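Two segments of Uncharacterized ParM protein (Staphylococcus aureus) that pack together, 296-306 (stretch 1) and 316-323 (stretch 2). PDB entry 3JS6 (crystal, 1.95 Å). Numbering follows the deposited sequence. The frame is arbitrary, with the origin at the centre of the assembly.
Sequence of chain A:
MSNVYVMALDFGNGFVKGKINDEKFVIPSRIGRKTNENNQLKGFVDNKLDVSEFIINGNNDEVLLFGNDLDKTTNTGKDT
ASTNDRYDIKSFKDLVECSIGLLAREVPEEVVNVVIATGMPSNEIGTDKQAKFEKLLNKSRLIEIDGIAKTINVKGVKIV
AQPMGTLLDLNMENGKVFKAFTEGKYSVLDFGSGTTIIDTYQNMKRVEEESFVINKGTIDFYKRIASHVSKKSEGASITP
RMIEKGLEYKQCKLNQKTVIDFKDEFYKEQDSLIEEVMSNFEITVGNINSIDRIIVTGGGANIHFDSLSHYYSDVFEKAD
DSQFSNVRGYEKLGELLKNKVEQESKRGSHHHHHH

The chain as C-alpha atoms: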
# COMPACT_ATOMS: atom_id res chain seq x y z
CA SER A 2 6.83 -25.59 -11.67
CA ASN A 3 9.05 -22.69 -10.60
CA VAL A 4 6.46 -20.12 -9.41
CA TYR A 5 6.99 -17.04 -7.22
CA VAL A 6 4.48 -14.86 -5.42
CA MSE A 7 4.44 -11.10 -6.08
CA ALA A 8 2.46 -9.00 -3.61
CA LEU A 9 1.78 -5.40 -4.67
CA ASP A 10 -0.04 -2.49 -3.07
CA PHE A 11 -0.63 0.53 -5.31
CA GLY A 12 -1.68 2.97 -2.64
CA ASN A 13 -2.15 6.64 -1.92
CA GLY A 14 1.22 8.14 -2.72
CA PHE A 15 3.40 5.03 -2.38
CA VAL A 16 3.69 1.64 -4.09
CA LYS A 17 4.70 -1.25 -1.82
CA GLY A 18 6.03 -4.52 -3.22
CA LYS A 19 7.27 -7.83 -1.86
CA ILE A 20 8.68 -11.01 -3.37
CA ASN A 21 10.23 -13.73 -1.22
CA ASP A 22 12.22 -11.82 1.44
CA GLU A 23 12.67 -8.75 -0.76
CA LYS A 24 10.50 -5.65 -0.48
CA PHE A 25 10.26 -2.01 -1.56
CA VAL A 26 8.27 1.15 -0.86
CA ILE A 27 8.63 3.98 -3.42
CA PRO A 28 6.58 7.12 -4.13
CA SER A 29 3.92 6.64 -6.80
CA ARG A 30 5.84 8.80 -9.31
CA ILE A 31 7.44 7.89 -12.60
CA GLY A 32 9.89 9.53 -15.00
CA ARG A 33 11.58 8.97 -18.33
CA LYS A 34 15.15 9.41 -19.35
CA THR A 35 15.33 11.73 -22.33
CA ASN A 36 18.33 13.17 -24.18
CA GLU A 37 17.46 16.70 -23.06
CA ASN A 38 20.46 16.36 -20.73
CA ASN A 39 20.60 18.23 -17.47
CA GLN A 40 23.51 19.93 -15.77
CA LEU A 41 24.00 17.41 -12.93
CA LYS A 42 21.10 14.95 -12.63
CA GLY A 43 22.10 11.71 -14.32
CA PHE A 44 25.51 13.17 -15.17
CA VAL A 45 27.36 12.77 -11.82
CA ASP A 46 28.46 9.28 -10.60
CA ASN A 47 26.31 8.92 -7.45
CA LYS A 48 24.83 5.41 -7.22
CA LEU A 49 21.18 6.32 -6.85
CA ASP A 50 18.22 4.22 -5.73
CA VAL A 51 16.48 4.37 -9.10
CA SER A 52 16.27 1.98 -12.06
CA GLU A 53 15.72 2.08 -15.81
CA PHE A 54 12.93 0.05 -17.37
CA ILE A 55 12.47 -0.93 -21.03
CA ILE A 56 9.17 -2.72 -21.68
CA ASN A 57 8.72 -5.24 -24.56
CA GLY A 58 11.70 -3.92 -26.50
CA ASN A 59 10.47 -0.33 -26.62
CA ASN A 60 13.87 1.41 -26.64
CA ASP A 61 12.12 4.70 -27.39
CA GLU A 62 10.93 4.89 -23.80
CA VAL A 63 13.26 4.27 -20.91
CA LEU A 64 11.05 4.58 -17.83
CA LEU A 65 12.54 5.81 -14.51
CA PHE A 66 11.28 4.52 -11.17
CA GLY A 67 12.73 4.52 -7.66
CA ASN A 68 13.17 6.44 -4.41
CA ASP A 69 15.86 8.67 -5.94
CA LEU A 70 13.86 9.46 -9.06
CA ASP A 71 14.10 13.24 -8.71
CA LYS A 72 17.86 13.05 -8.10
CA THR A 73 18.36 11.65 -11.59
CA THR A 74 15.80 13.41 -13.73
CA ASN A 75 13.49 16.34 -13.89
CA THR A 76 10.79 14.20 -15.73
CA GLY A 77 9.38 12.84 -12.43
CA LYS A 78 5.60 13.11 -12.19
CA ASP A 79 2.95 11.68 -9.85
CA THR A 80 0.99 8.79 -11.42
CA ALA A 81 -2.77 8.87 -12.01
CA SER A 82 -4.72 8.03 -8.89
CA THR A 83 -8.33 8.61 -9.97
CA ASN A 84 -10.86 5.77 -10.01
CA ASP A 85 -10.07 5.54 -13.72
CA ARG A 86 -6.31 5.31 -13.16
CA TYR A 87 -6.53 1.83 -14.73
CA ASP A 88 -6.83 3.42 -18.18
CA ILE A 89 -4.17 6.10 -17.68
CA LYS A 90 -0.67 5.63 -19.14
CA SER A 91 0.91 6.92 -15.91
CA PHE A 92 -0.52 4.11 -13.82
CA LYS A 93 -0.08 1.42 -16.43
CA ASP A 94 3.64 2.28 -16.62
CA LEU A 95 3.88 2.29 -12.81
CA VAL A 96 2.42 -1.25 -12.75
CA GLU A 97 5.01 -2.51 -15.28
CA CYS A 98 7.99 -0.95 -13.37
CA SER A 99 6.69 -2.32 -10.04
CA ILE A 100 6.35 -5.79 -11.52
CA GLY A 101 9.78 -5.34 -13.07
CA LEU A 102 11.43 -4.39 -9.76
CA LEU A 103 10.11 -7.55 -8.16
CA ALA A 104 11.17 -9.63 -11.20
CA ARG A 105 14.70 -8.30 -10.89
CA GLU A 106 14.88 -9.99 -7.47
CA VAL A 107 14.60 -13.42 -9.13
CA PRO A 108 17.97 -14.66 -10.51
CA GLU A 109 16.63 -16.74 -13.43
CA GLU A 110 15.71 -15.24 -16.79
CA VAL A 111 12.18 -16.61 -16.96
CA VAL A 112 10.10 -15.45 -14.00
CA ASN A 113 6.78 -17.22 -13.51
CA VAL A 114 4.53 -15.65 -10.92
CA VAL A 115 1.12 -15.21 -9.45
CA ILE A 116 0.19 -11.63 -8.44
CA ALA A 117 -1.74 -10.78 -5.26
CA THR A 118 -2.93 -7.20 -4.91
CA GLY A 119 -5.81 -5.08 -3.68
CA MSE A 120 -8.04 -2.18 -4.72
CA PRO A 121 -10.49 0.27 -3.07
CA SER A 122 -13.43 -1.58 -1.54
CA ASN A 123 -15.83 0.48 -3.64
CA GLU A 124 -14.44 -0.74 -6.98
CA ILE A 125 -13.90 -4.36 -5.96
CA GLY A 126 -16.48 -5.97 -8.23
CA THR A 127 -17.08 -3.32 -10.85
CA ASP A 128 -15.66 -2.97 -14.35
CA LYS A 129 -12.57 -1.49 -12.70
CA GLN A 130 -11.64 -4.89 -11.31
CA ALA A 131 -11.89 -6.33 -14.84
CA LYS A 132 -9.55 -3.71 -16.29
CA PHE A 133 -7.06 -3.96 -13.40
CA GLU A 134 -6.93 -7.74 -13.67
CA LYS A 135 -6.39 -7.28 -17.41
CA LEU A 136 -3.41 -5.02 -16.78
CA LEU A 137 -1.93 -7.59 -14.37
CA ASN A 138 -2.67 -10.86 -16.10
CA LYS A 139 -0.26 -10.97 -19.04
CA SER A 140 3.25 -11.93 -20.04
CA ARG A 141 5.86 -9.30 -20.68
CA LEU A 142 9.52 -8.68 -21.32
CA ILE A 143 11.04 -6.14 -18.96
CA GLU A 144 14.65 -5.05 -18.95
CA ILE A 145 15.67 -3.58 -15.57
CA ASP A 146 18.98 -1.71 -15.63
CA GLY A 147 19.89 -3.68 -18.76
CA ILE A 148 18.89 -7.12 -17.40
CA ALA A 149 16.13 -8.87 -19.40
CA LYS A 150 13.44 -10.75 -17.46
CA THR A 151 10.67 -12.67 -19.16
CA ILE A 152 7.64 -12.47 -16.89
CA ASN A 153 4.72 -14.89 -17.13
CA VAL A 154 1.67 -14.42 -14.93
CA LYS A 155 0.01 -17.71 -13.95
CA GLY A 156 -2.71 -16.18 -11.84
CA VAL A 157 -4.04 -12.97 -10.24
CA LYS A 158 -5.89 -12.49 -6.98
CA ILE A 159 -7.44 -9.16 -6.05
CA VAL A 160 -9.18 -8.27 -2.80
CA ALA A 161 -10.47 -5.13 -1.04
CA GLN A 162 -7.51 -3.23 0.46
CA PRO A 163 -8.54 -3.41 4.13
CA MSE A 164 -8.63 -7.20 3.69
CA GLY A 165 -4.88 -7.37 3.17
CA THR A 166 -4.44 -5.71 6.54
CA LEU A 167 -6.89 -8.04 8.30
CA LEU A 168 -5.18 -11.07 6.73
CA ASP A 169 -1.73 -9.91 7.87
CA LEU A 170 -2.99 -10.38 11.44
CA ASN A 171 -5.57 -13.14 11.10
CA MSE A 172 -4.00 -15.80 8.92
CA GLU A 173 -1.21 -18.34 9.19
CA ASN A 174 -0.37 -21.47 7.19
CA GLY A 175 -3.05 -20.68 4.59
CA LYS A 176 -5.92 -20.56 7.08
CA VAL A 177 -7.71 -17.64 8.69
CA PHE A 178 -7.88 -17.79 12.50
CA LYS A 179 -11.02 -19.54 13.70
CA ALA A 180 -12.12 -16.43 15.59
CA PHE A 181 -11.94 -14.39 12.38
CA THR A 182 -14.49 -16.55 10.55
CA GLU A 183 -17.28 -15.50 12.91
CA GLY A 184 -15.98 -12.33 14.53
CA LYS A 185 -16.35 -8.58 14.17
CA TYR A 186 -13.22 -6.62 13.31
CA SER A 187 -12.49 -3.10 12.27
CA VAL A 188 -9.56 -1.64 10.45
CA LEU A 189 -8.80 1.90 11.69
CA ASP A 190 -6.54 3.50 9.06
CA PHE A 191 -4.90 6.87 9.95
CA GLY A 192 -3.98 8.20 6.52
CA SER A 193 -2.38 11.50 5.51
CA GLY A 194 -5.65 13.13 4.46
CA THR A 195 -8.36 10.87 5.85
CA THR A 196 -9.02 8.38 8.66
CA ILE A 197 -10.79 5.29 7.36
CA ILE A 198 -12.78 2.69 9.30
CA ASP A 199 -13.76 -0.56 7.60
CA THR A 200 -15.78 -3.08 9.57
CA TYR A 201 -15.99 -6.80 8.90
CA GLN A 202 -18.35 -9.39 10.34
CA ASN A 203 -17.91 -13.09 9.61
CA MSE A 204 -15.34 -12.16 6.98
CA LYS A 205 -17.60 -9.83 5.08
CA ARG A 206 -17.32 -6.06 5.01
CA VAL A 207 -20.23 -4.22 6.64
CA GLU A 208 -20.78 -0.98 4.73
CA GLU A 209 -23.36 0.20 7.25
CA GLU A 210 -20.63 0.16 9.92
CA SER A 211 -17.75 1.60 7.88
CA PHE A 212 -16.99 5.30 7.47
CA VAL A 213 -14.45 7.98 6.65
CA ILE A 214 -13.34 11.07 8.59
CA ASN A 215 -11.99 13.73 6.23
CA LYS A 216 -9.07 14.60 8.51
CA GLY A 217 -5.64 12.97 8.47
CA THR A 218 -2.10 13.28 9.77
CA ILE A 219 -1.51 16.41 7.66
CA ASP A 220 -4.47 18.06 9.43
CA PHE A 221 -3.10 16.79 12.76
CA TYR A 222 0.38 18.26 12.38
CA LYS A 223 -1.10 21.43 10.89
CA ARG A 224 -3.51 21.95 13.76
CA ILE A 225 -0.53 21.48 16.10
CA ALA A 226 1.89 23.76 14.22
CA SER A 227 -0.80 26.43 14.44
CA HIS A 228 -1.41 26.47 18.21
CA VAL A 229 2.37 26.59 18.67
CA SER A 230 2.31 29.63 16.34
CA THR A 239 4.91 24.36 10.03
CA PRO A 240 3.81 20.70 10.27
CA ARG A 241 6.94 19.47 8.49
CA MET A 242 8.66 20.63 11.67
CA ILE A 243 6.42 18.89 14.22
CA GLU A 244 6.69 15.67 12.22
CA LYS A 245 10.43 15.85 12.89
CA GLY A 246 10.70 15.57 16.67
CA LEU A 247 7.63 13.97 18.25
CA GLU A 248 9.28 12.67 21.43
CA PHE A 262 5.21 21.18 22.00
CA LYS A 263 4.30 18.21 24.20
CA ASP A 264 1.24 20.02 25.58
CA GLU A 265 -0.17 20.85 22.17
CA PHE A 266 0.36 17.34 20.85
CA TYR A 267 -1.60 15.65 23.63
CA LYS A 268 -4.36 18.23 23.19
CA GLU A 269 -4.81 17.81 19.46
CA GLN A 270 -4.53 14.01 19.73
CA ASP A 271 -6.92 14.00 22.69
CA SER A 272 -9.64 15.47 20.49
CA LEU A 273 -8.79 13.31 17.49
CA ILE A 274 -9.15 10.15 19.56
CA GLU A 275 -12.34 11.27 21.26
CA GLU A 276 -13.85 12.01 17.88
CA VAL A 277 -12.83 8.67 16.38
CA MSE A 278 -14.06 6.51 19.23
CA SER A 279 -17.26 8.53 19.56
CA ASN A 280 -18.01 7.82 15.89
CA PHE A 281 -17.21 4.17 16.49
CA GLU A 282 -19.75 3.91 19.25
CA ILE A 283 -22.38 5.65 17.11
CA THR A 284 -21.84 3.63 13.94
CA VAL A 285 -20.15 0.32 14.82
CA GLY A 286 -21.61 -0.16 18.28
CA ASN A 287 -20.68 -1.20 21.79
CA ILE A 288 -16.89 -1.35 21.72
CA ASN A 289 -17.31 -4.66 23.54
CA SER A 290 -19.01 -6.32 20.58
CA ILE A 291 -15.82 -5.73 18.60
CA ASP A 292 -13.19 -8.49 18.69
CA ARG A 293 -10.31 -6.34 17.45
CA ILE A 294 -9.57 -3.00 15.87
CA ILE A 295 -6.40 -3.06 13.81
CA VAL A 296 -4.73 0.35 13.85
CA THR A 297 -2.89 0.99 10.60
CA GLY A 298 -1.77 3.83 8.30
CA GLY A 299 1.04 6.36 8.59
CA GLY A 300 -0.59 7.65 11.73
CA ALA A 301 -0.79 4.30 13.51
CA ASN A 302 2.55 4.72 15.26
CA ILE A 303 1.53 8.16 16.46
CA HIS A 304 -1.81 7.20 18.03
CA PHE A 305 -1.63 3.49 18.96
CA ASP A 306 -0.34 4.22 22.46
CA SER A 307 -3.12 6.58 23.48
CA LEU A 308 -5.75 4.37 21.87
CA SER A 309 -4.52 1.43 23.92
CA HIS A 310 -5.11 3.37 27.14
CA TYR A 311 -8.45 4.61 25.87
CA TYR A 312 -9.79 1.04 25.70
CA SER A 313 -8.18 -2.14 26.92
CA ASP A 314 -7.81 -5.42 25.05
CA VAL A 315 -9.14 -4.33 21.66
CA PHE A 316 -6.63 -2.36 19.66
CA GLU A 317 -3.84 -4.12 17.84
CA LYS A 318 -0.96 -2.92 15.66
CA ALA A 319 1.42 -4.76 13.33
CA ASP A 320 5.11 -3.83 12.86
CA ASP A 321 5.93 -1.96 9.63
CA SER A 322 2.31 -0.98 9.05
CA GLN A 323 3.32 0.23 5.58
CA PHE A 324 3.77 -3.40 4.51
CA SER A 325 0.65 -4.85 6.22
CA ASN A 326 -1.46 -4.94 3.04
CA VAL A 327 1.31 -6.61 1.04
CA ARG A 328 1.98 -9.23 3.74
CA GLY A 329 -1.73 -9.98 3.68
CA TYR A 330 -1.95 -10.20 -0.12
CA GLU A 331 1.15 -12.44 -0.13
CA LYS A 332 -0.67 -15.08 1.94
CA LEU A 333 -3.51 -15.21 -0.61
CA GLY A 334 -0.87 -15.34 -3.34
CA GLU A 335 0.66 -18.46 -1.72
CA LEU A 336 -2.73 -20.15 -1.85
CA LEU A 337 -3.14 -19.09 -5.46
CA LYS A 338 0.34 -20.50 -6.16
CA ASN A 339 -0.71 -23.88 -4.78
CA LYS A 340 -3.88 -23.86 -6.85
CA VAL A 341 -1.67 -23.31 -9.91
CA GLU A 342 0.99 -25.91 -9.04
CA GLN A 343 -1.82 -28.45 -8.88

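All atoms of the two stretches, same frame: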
# COMPACT_ATOMS: atom_id res chain seq x y z
N VAL A 296 -5.08 -1.05 14.06
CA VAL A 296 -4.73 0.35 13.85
C VAL A 296 -3.65 0.34 12.81
O VAL A 296 -2.60 -0.25 13.04
CB VAL A 296 -4.21 0.96 15.15
CG1 VAL A 296 -3.94 2.45 14.98
CG2 VAL A 296 -5.23 0.71 16.26
N THR A 297 -3.89 0.98 11.67
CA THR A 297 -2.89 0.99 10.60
C THR A 297 -2.75 2.40 9.97
O THR A 297 -3.35 3.36 10.46
CB THR A 297 -3.30 -0.07 9.53
OG1 THR A 297 -2.20 -0.31 8.65
CG2 THR A 297 -4.51 0.39 8.72
N GLY A 298 -1.95 2.52 8.92
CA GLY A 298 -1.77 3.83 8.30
C GLY A 298 -0.55 4.56 8.85
O GLY A 298 -0.01 4.19 9.89
N GLY A 299 -0.12 5.61 8.14
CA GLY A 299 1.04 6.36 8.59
C GLY A 299 0.88 6.92 9.99
O GLY A 299 1.86 7.15 10.71
N GLY A 300 -0.36 7.12 10.40
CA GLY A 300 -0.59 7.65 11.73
C GLY A 300 -0.67 6.62 12.84
O GLY A 300 -0.71 6.99 14.01
N ALA A 301 -0.68 5.33 12.50
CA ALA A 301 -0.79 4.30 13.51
C ALA A 301 0.23 4.43 14.62
O ALA A 301 -0.12 4.37 15.79
CB ALA A 301 -0.69 2.90 12.88
N ASN A 302 1.49 4.58 14.26
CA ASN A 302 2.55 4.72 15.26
C ASN A 302 2.35 5.90 16.20
O ASN A 302 2.73 5.86 17.38
CB ASN A 302 3.91 4.87 14.59
CG ASN A 302 4.53 3.54 14.25
OD1 ASN A 302 4.72 2.70 15.13
ND2 ASN A 302 4.86 3.34 12.98
N ILE A 303 1.74 6.95 15.68
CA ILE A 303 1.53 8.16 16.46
C ILE A 303 0.42 7.99 17.50
O ILE A 303 0.57 8.44 18.63
CB ILE A 303 1.18 9.35 15.53
CG1 ILE A 303 2.20 9.44 14.40
CG2 ILE A 303 1.15 10.64 16.32
CD1 ILE A 303 1.76 10.32 13.26
N HIS A 304 -0.67 7.33 17.12
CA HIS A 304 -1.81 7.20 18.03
C HIS A 304 -2.06 5.88 18.75
O HIS A 304 -2.86 5.85 19.67
CB HIS A 304 -3.09 7.58 17.29
CG HIS A 304 -2.96 8.80 16.43
ND1 HIS A 304 -2.46 9.99 16.91
CD2 HIS A 304 -3.29 9.01 15.14
CE1 HIS A 304 -2.50 10.89 15.94
NE2 HIS A 304 -2.99 10.33 14.86
N PHE A 305 -1.40 4.80 18.34
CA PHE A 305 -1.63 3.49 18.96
C PHE A 305 -1.52 3.49 20.49
O PHE A 305 -2.36 2.91 21.20
CB PHE A 305 -0.69 2.44 18.34
CG PHE A 305 -0.89 1.05 18.88
CD1 PHE A 305 0.09 0.46 19.68
CD2 PHE A 305 -2.08 0.38 18.65
CE1 PHE A 305 -0.12 -0.79 20.27
CE2 PHE A 305 -2.31 -0.88 19.23
CZ PHE A 305 -1.32 -1.46 20.05
N ASP A 306 -0.51 4.16 21.02
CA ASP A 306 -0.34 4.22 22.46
C ASP A 306 -1.54 4.79 23.19
O ASP A 306 -2.09 4.16 24.09
CB ASP A 306 0.91 5.03 22.83
CG ASP A 306 2.17 4.35 22.36
OD1 ASP A 306 2.26 3.11 22.50
OD2 ASP A 306 3.07 5.06 21.85
N PHE A 316 -7.41 -2.88 20.75
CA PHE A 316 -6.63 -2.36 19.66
C PHE A 316 -5.39 -3.21 19.43
O PHE A 316 -4.75 -3.69 20.39
CB PHE A 316 -6.20 -0.92 19.95
CG PHE A 316 -7.34 0.06 20.01
CD1 PHE A 316 -7.81 0.52 21.24
CD2 PHE A 316 -7.91 0.57 18.83
CE1 PHE A 316 -8.83 1.48 21.30
CE2 PHE A 316 -8.93 1.52 18.89
CZ PHE A 316 -9.39 1.98 20.13
N GLU A 317 -5.03 -3.36 18.17
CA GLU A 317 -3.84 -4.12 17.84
C GLU A 317 -3.07 -3.41 16.73
O GLU A 317 -3.67 -2.74 15.90
CB GLU A 317 -4.23 -5.53 17.38
CG GLU A 317 -3.01 -6.37 16.93
CD GLU A 317 -3.39 -7.77 16.49
OE1 GLU A 317 -2.48 -8.53 16.11
OE2 GLU A 317 -4.60 -8.10 16.53
N LYS A 318 -1.75 -3.55 16.71
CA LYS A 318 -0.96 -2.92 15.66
C LYS A 318 0.06 -3.93 15.18
O LYS A 318 0.56 -4.72 15.99
CB LYS A 318 -0.21 -1.69 16.19
CG LYS A 318 0.58 -0.93 15.11
CD LYS A 318 1.55 0.10 15.72
CE LYS A 318 2.21 0.97 14.64
NZ LYS A 318 3.12 0.23 13.68
N ALA A 319 0.39 -3.88 13.89
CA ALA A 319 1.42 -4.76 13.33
C ALA A 319 2.69 -3.93 13.15
O ALA A 319 2.61 -2.70 13.05
CB ALA A 319 0.95 -5.31 11.97
N ASP A 320 3.86 -4.57 13.10
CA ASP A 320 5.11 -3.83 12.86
C ASP A 320 5.14 -3.47 11.37
O ASP A 320 4.53 -4.17 10.57
CB ASP A 320 6.34 -4.68 13.18
CG ASP A 320 6.71 -4.67 14.66
OD1 ASP A 320 6.86 -3.56 15.23
OD2 ASP A 320 6.85 -5.77 15.24
N ASP A 321 5.85 -2.41 11.01
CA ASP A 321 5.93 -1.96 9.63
C ASP A 321 4.56 -1.92 8.99
O ASP A 321 4.32 -2.62 8.00
CB ASP A 321 6.85 -2.85 8.80
CG ASP A 321 8.28 -2.35 8.76
OD1 ASP A 321 8.95 -2.36 9.82
OD2 ASP A 321 8.73 -1.93 7.66
N SER A 322 3.67 -1.12 9.56
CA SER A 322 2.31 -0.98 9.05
C SER A 322 2.26 -0.69 7.55
O SER A 322 1.29 -1.02 6.88
CB SER A 322 1.57 0.15 9.80
OG SER A 322 1.39 -0.16 11.17
N GLN A 323 3.31 -0.07 7.01
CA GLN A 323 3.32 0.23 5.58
C GLN A 323 3.23 -1.05 4.74
O GLN A 323 2.65 -1.05 3.66
CB GLN A 323 4.58 1.02 5.20
CG GLN A 323 5.87 0.33 5.62
CD GLN A 323 7.10 1.24 5.58
OE1 GLN A 323 8.17 0.87 6.07
NE2 GLN A 323 6.95 2.43 4.99
O HOH W 1 -0.57 -1.83 12.17
O HOH W 2 -0.38 1.47 6.60
O HOH W 3 4.49 1.14 11.25

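A single direct hydrogen bond joins the two backbones. V296 N donates to E317 O at 2.9 Å, and the N-H...O angle of 172° makes it nearly linear. The two strands do not continue this pairing directly: V296 O lies 2.7 Å from water 1, which donates to it and accepts from A319 N at 2.8 Å. The water therefore stands in for the next rung, and water 1 also hydrogen-bonds S322 OG at 2.8 Å. Farther along, water 2 donates to S322 O at 3.0 Å and lies 3.3 Å from T297 OG1, linking a pair whose direct separation, T297 OG1 to S322 O, is 4.0 Å.

The apolar part of the contact centres on F305, whose CA-to-CB bond points toward stretch 2. K318 CB sits 3.7 Å from the centroid of the F305 ring and only 10° off its normal, a CH-pi contact over one face. F316 C lies instead at the ring edge, and the nearest approach to the main chain is F305 CE2 to E317 C, 3.6 Å. Next to this, V296 CG2 packs against F316 CD2 at 3.7 Å. F316 and K318 both point toward stretch 1 and both meet F305: F316 CB lies 4.0 Å from F305 CE2, while K318 CB lies over the ring face.

K318 has the largest area covered by the other stretch, 106 Å². Its chi1 to chi3 are all t, which carries the extended chain past A301, with A301 CB 3.9 Å from K318 CE, before chi4 turns to m. The ammonium is held within its own stretch: K318 NZ donates to A319 O at 3.0 Å and to S322 OG at 3.1 Å. K318 NZ also donates to water 3 at 2.9 Å. Water 3 accepts from S322 N at 2.9 Å and, weakly, from N302 ND2 at 2.8 Å, connecting the amine to the helix.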